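Local coordinates for protein 3-hydroxyisobutyryl-CoA hydrolase (Mycobacterium thermoresistibile, PDB 4HDT) that probably hydrolyses 3-hydroxyisobutyryl-CoA to free 3-hydroxyisobutyrate and CoA, as a zinc-binding member of the crotonase-like enoyl-CoA hydratase/isomerase family, at residues A[162-176]-A[222-235]. Sequence-based numbering, arbitrary orientation.
Sequences GKLGLHAALTGAPFS and PLAEQRSWIDECYT
H167 of helix 164-171 meets I230 and W229 of helix 227-233, Y234 just past its end and L223 of the preceding turn; the two segment axes cross at 79°. H167 CB lies over one face of the Y234 ring, 4.0 Å from its centroid, a CH-pi contact. With CG anti to the backbone N (chi1 171°), the two ring planes are turned nearly perpendicular and meet obliquely. H167 ND1 hydrogen-bonds Y234 OH at 2.8 Å, near the imidazole plane but bent (146°); either atom could be the donor. H167 CD2 meets L223 CD1 at 3.8 Å, and CE1 meets CH2 of W229, which turns its edge to the imidazole face in an offset edge-to-face pair. One face takes I230 CD1, 4.0 Å from the imidazole centroid.

At the start of helix 164-171, D231 OD1 accepts from N of the N-cap residue K163 at 2.9 Å, from above the carboxylate plane. R227 NE salt-bridges OD2 on its syn side, so both carboxylate oxygens are engaged.

Helices 239-249 and 252-261 also pack on W229 and Y234. H167, W229 and Y234 form an aromatic cluster joining the two helices, away from the zinc sites. The ND1 bond, with I230 CD1 over one face, probably limits rotation of the imidazole.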
loop_
_atom_site.group_PDB
_atom_site.type_symbol
_atom_site.label_atom_id
_atom_site.label_comp_id
_atom_site.label_asym_id
_atom_site.label_seq_id
_atom_site.Cartn_x
_atom_site.Cartn_y
_atom_site.Cartn_z
ATOM N N GLY A 162 13.702 -4.838 11.056
ATOM C CA GLY A 162 13.188 -5.097 12.395
ATOM C C GLY A 162 11.725 -5.474 12.359
ATOM O O GLY A 162 11.297 -6.246 11.506
ATOM N N LYS A 163 10.950 -4.891 13.278
ATOM C CA LYS A 163 9.496 -5.039 13.304
ATOM C C LYS A 163 8.803 -3.763 12.839
ATOM O O LYS A 163 7.626 -3.586 13.116
ATOM C CB LYS A 163 9.019 -5.404 14.712
ATOM C CG LYS A 163 9.653 -6.665 15.277
ATOM C CD LYS A 163 9.377 -7.867 14.403
ATOM C CE LYS A 163 10.044 -9.119 14.935
ATOM N NZ LYS A 163 9.995 -10.169 13.897
ATOM N N LEU A 164 9.523 -2.869 12.167
ATOM C CA LEU A 164 8.900 -1.642 11.680
ATOM C C LEU A 164 7.666 -1.904 10.807
ATOM O O LEU A 164 6.678 -1.155 10.861
ATOM C CB LEU A 164 9.906 -0.794 10.908
ATOM C CG LEU A 164 11.086 -0.145 11.674
ATOM C CD1 LEU A 164 11.870 0.749 10.745
ATOM C CD2 LEU A 164 10.705 0.588 12.918
ATOM N N GLY A 165 7.734 -2.963 10.010
ATOM C CA GLY A 165 6.584 -3.337 9.169
ATOM C C GLY A 165 5.343 -3.711 9.968
ATOM O O GLY A 165 4.190 -3.334 9.604
ATOM N N LEU A 166 5.511 -4.464 11.057
ATOM C CA LEU A 166 4.349 -4.802 11.906
ATOM C C LEU A 166 3.762 -3.574 12.545
ATOM O O LEU A 166 2.539 -3.425 12.674
ATOM C CB LEU A 166 4.720 -5.803 13.028
ATOM C CG LEU A 166 5.080 -7.155 12.575
ATOM C CD1 LEU A 166 5.381 -8.041 13.794
ATOM C CD2 LEU A 166 3.966 -7.765 11.782
ATOM N N HIS A 167 4.631 -2.684 13.016
ATOM C CA HIS A 167 4.156 -1.431 13.565
ATOM C C HIS A 167 3.283 -0.669 12.551
ATOM O O HIS A 167 2.188 -0.233 12.892
ATOM C CB HIS A 167 5.348 -0.613 14.070
ATOM C CG HIS A 167 5.005 0.777 14.471
ATOM N ND1 HIS A 167 4.397 1.082 15.674
ATOM C CD2 HIS A 167 5.148 1.954 13.815
ATOM C CE1 HIS A 167 4.215 2.379 15.756
ATOM N NE2 HIS A 167 4.636 2.933 14.633
ATOM N N ALA A 168 3.812 -0.457 11.360
ATOM C CA ALA A 168 3.041 0.237 10.343
ATOM C C ALA A 168 1.709 -0.483 10.056
ATOM O O ALA A 168 0.675 0.171 9.922
ATOM C CB ALA A 168 3.871 0.401 9.091
ATOM N N ALA A 169 1.754 -1.815 10.008
ATOM C CA ALA A 169 0.565 -2.615 9.604
ATOM C C ALA A 169 -0.511 -2.649 10.691
ATOM O O ALA A 169 -1.715 -2.618 10.391
ATOM C CB ALA A 169 1.002 -4.020 9.280
ATOM N N LEU A 170 -0.108 -2.711 11.969
ATOM C CA LEU A 170 -1.073 -2.849 13.062
ATOM C C LEU A 170 -1.610 -1.515 13.504
ATOM O O LEU A 170 -2.810 -1.381 13.800
ATOM C CB LEU A 170 -0.442 -3.630 14.218
ATOM C CG LEU A 170 -0.064 -5.061 13.883
ATOM C CD1 LEU A 170 0.523 -5.739 15.122
ATOM C CD2 LEU A 170 -1.193 -5.915 13.318
ATOM N N THR A 171 -0.746 -0.493 13.549
ATOM C CA THR A 171 -1.231 0.855 13.849
ATOM C C THR A 171 -2.042 1.401 12.685
ATOM O O THR A 171 -3.003 2.119 12.898
ATOM C CB THR A 171 -0.127 1.888 14.173
ATOM O OG1 THR A 171 0.730 2.103 13.037
ATOM C CG2 THR A 171 0.700 1.437 15.442
ATOM N N GLY A 172 -1.608 1.082 11.474
ATOM C CA GLY A 172 -2.134 1.738 10.268
ATOM C C GLY A 172 -1.825 3.222 10.158
ATOM O O GLY A 172 -2.492 3.949 9.369
ATOM N N ALA A 173 -0.852 3.677 10.945
ATOM C CA ALA A 173 -0.494 5.096 11.020
ATOM C C ALA A 173 0.378 5.531 9.847
ATOM O O ALA A 173 1.197 4.761 9.328
ATOM C CB ALA A 173 0.241 5.372 12.319
ATOM N N PRO A 174 0.245 6.802 9.435
ATOM C CA PRO A 174 1.140 7.322 8.413
ATOM C C PRO A 174 2.588 7.478 8.856
ATOM O O PRO A 174 2.896 7.729 10.066
ATOM C CB PRO A 174 0.529 8.671 8.055
ATOM C CG PRO A 174 -0.189 9.082 9.276
ATOM C CD PRO A 174 -0.638 7.841 9.991
ATOM N N PHE A 175 3.471 7.371 7.876
ATOM C CA PHE A 175 4.916 7.593 8.047
ATOM C C PHE A 175 5.459 8.498 6.925
ATOM O O PHE A 175 4.781 8.712 5.911
ATOM C CB PHE A 175 5.676 6.237 8.154
ATOM C CG PHE A 175 5.390 5.230 7.055
ATOM C CD1 PHE A 175 6.120 5.230 5.876
ATOM C CD2 PHE A 175 4.400 4.261 7.246
ATOM C CE1 PHE A 175 5.883 4.268 4.892
ATOM C CE2 PHE A 175 4.130 3.323 6.262
ATOM C CZ PHE A 175 4.887 3.329 5.082
ATOM N N SER A 176 6.630 9.090 7.133
ATOM C CA SER A 176 7.166 10.129 6.252
ATOM C C SER A 176 7.893 9.563 5.046
ATOM O O SER A 176 8.111 8.346 4.983
ATOM C CB SER A 176 8.123 11.032 7.037
ATOM O OG SER A 176 9.308 10.295 7.328
ATOM N N PRO A 222 11.935 9.600 11.839
ATOM C CA PRO A 222 11.471 9.338 13.197
ATOM C C PRO A 222 11.156 7.876 13.434
ATOM O O PRO A 222 11.340 7.362 14.523
ATOM C CB PRO A 222 10.199 10.192 13.306
ATOM C CG PRO A 222 10.217 11.111 12.144
ATOM C CD PRO A 222 10.998 10.451 11.081
ATOM N N LEU A 223 10.705 7.152 12.407
ATOM C CA LEU A 223 10.465 5.754 12.622
ATOM C C LEU A 223 11.736 4.984 12.979
ATOM O O LEU A 223 11.732 4.104 13.854
ATOM C CB LEU A 223 9.770 5.131 11.384
ATOM C CG LEU A 223 8.767 4.041 11.649
ATOM C CD1 LEU A 223 7.785 4.402 12.737
ATOM C CD2 LEU A 223 8.001 3.802 10.343
ATOM N N ALA A 224 12.837 5.263 12.282
ATOM C CA ALA A 224 14.121 4.656 12.587
ATOM C C ALA A 224 14.535 4.904 14.038
ATOM O O ALA A 224 15.069 4.018 14.677
ATOM C CB ALA A 224 15.213 5.127 11.640
ATOM N N GLU A 225 14.292 6.101 14.531
ATOM C CA GLU A 225 14.606 6.390 15.934
ATOM C C GLU A 225 13.740 5.616 16.932
ATOM O O GLU A 225 14.146 5.487 18.098
ATOM C CB GLU A 225 14.465 7.885 16.187
ATOM C CG GLU A 225 15.463 8.692 15.377
ATOM C CD GLU A 225 15.543 10.148 15.804
ATOM O OE1 GLU A 225 14.888 10.519 16.797
ATOM O OE2 GLU A 225 16.272 10.923 15.138
ATOM N N GLN A 226 12.553 5.165 16.523
ATOM C CA GLN A 226 11.655 4.385 17.390
ATOM C C GLN A 226 11.946 2.894 17.341
ATOM O O GLN A 226 11.226 2.134 17.972
ATOM C CB GLN A 226 10.188 4.570 17.007
ATOM C CG GLN A 226 9.719 5.998 16.861
ATOM C CD GLN A 226 10.259 6.911 17.910
ATOM O OE1 GLN A 226 10.082 6.673 19.116
ATOM N NE2 GLN A 226 10.914 7.993 17.480
ATOM N N ARG A 227 12.928 2.463 16.546
ATOM C CA ARG A 227 13.105 1.021 16.336
ATOM C C ARG A 227 13.343 0.193 17.610
ATOM O O ARG A 227 12.960 -0.969 17.682
ATOM C CB ARG A 227 14.239 0.714 15.354
ATOM C CG ARG A 227 14.231 -0.773 14.994
ATOM C CD ARG A 227 15.090 -1.072 13.824
ATOM N NE ARG A 227 15.465 -2.478 13.770
ATOM C CZ ARG A 227 16.332 -2.948 12.895
ATOM N NH1 ARG A 227 16.903 -2.110 12.029
ATOM N NH2 ARG A 227 16.644 -4.230 12.907
ATOM N N SER A 228 14.000 0.788 18.598
ATOM C CA SER A 228 14.332 0.067 19.806
ATOM C C SER A 228 13.072 -0.493 20.466
ATOM O O SER A 228 12.995 -1.694 20.749
ATOM C CB SER A 228 15.059 0.988 20.795
ATOM O OG SER A 228 14.325 2.203 21.005
ATOM N N TRP A 229 12.076 0.367 20.699
ATOM C CA TRP A 229 10.856 -0.066 21.416
ATOM C C TRP A 229 9.884 -0.813 20.496
ATOM O O TRP A 229 9.128 -1.682 20.943
ATOM C CB TRP A 229 10.137 1.077 22.166
ATOM C CG TRP A 229 9.597 2.221 21.340
ATOM C CD1 TRP A 229 10.182 3.429 21.163
ATOM C CD2 TRP A 229 8.372 2.261 20.598
ATOM N NE1 TRP A 229 9.437 4.217 20.366
ATOM C CE2 TRP A 229 8.298 3.540 20.010
ATOM C CE3 TRP A 229 7.309 1.376 20.406
ATOM C CZ2 TRP A 229 7.226 3.931 19.222
ATOM C CZ3 TRP A 229 6.261 1.766 19.630
ATOM C CH2 TRP A 229 6.219 3.032 19.046
ATOM N N ILE A 230 9.911 -0.489 19.210
ATOM C CA ILE A 230 9.162 -1.279 18.230
ATOM C C ILE A 230 9.649 -2.728 18.233
ATOM O O ILE A 230 8.864 -3.639 18.398
ATOM C CB ILE A 230 9.226 -0.628 16.829
ATOM C CG1 ILE A 230 8.413 0.663 16.820
ATOM C CG2 ILE A 230 8.655 -1.578 15.779
ATOM C CD1 ILE A 230 8.647 1.578 15.620
ATOM N N ASP A 231 10.956 -2.930 18.095
ATOM C CA ASP A 231 11.507 -4.291 18.085
ATOM C C ASP A 231 11.283 -4.997 19.432
ATOM O O ASP A 231 11.057 -6.208 19.464
ATOM C CB ASP A 231 12.996 -4.247 17.772
ATOM C CG ASP A 231 13.285 -3.968 16.325
ATOM O OD1 ASP A 231 12.341 -3.721 15.526
ATOM O OD2 ASP A 231 14.494 -4.008 15.972
ATOM N N GLU A 232 11.319 -4.241 20.530
ATOM C CA GLU A 232 11.049 -4.769 21.861
ATOM C C GLU A 232 9.637 -5.305 21.986
ATOM O O GLU A 232 9.409 -6.329 22.591
ATOM C CB GLU A 232 11.223 -3.642 22.896
ATOM C CG GLU A 232 10.844 -3.943 24.356
ATOM C CD GLU A 232 10.916 -2.722 25.267
ATOM O OE1 GLU A 232 11.338 -1.655 24.755
ATOM O OE2 GLU A 232 10.602 -2.835 26.486
ATOM N N CYS A 233 8.690 -4.546 21.472
ATOM C CA CYS A 233 7.298 -4.765 21.802
ATOM C C CYS A 233 6.565 -5.583 20.771
ATOM O O CYS A 233 5.567 -6.236 21.113
ATOM C CB CYS A 233 6.577 -3.421 22.026
ATOM S SG CYS A 233 7.194 -2.534 23.481
ATOM N N TYR A 234 7.008 -5.553 19.518
ATOM C CA TYR A 234 6.277 -6.247 18.459
ATOM C C TYR A 234 6.747 -7.679 18.218
ATOM O O TYR A 234 6.384 -8.277 17.224
ATOM C CB TYR A 234 6.290 -5.412 17.162
ATOM C CG TYR A 234 5.367 -4.194 17.140
ATOM C CD1 TYR A 234 5.773 -2.967 17.621
ATOM C CD2 TYR A 234 4.102 -4.293 16.591
ATOM C CE1 TYR A 234 4.938 -1.849 17.563
ATOM C CE2 TYR A 234 3.253 -3.204 16.534
ATOM C CZ TYR A 234 3.663 -1.980 16.991
ATOM O OH TYR A 234 2.872 -0.883 16.910
ATOM N N THR A 235 7.544 -8.263 19.133
ATOM C CA THR A 235 7.907 -9.666 18.991
ATOM C C THR A 235 6.907 -10.653 19.597
ATOM O O THR A 235 7.090 -11.882 19.437
ATOM C CB THR A 235 9.288 -9.917 19.591
ATOM O OG1 THR A 235 9.305 -9.383 20.906
ATOM C CG2 THR A 235 10.321 -9.250 18.744
#